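Local coordinates for molybdenum cofactor biosynthesis protein C 2 (Mycobacterium tuberculosis, PDB 4FDF), which probably catalyses the conversion of (8S)-3',8-cyclo-7,8-dihydroguanosine 5'-triphosphate to cyclic pyranopterin monophosphate in molybdenum cofactor biosynthesis, at residues T68-V71 with A72-A76. Residues are numbered along the deposited sequence; the frame is centred on the assembly and turned at random.
Sequences TARV and AGIMA
Val-71 holds CG1 anti to its own N (chi1 177°), and Met-75 turns CG to the side of its N (chi1 -70°). With these torsions, and one helical turn apart, the two side chains run alongside each other, pointing the same way, with Val-71 CG1 3.9 Å from Met-75 SD. Met-75 CG also passes 3.4 Å from Val-71 O, the carbonyl that accepts the Met-75 N-H in a nearly straight bond (172° at the hydrogen). Arg-70 and Ile-74 make a similar pair, lying side by side one residue earlier in the chain. Arg-70 CG meets Ile-74 CD1 at 3.9 Å, and Ile-74 CG1 lies 3.4 Å from Arg-70 O. Four successive i to i+4 backbone bonds, from Ala-72 N to Thr-68 O through Met-75 N to Val-71 O, mark regular alpha helix. These residues lie mostly in the first half of helix 65-83, in the ferredoxin-like fold of MoaC. Ala-69 packs on Leu-135 and Ala-72 on Thr-134, both of helix 121-139. Ile-74 rests on Val-95 and Val-97 of strand 92-101, and Arg-70 NH1 hydrogen-bonds to Val-97 O. The Val-71 and Met-75 face belongs to the hexamer interface: each packs on the same residue of another subunit.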
# COMPACT_ATOMS: atom_id res chain seq x y z
N THR B 68 0.82 -5.73 20.01
CA THR B 68 0.13 -5.17 18.85
C THR B 68 0.88 -3.93 18.34
O THR B 68 1.09 -3.78 17.14
CB THR B 68 -1.37 -4.88 19.15
OG1 THR B 68 -2.02 -6.10 19.50
CG2 THR B 68 -2.09 -4.28 17.93
N ALA B 69 1.31 -3.07 19.26
CA ALA B 69 1.96 -1.82 18.89
C ALA B 69 3.38 -2.04 18.38
O ALA B 69 3.82 -1.34 17.48
CB ALA B 69 1.95 -0.85 20.06
N ARG B 70 4.07 -3.03 18.93
CA ARG B 70 5.39 -3.40 18.42
C ARG B 70 5.30 -3.80 16.95
O ARG B 70 6.08 -3.30 16.13
CB ARG B 70 6.01 -4.53 19.27
CG ARG B 70 7.31 -5.10 18.72
CD ARG B 70 8.27 -5.53 19.83
NE ARG B 70 7.58 -6.06 21.00
CZ ARG B 70 7.93 -5.83 22.26
NH1 ARG B 70 8.98 -5.07 22.55
NH2 ARG B 70 7.21 -6.36 23.24
N VAL B 71 4.33 -4.66 16.63
CA VAL B 71 4.13 -5.13 15.25
C VAL B 71 3.73 -3.98 14.33
O VAL B 71 4.21 -3.89 13.20
CB VAL B 71 3.09 -6.30 15.15
CG1 VAL B 71 2.87 -6.70 13.69
CG2 VAL B 71 3.55 -7.52 15.93
N ALA B 72 2.86 -3.10 14.82
CA ALA B 72 2.45 -1.93 14.02
C ALA B 72 3.63 -0.97 13.74
O ALA B 72 3.76 -0.43 12.62
CB ALA B 72 1.29 -1.19 14.70
N GLY B 73 4.48 -0.78 14.76
CA GLY B 73 5.68 0.07 14.64
C GLY B 73 6.70 -0.50 13.66
O GLY B 73 7.33 0.24 12.89
N ILE B 74 6.85 -1.82 13.66
CA ILE B 74 7.78 -2.48 12.75
C ILE B 74 7.32 -2.35 11.31
O ILE B 74 8.08 -1.92 10.43
CB ILE B 74 8.02 -3.95 13.16
CG1 ILE B 74 8.89 -4.00 14.42
CG2 ILE B 74 8.71 -4.74 12.04
CD1 ILE B 74 8.86 -5.34 15.15
N MET B 75 6.05 -2.66 11.07
CA MET B 75 5.47 -2.55 9.74
C MET B 75 5.51 -1.12 9.21
O MET B 75 5.81 -0.90 8.04
CB MET B 75 4.04 -3.09 9.74
CG MET B 75 3.97 -4.61 9.92
SD MET B 75 2.29 -5.20 10.17
CE MET B 75 1.68 -5.17 8.47
N ALA B 76 5.23 -0.16 10.08
CA ALA B 76 5.22 1.24 9.66
C ALA B 76 6.62 1.71 9.31
O ALA B 76 6.79 2.45 8.35
CB ALA B 76 4.60 2.13 10.73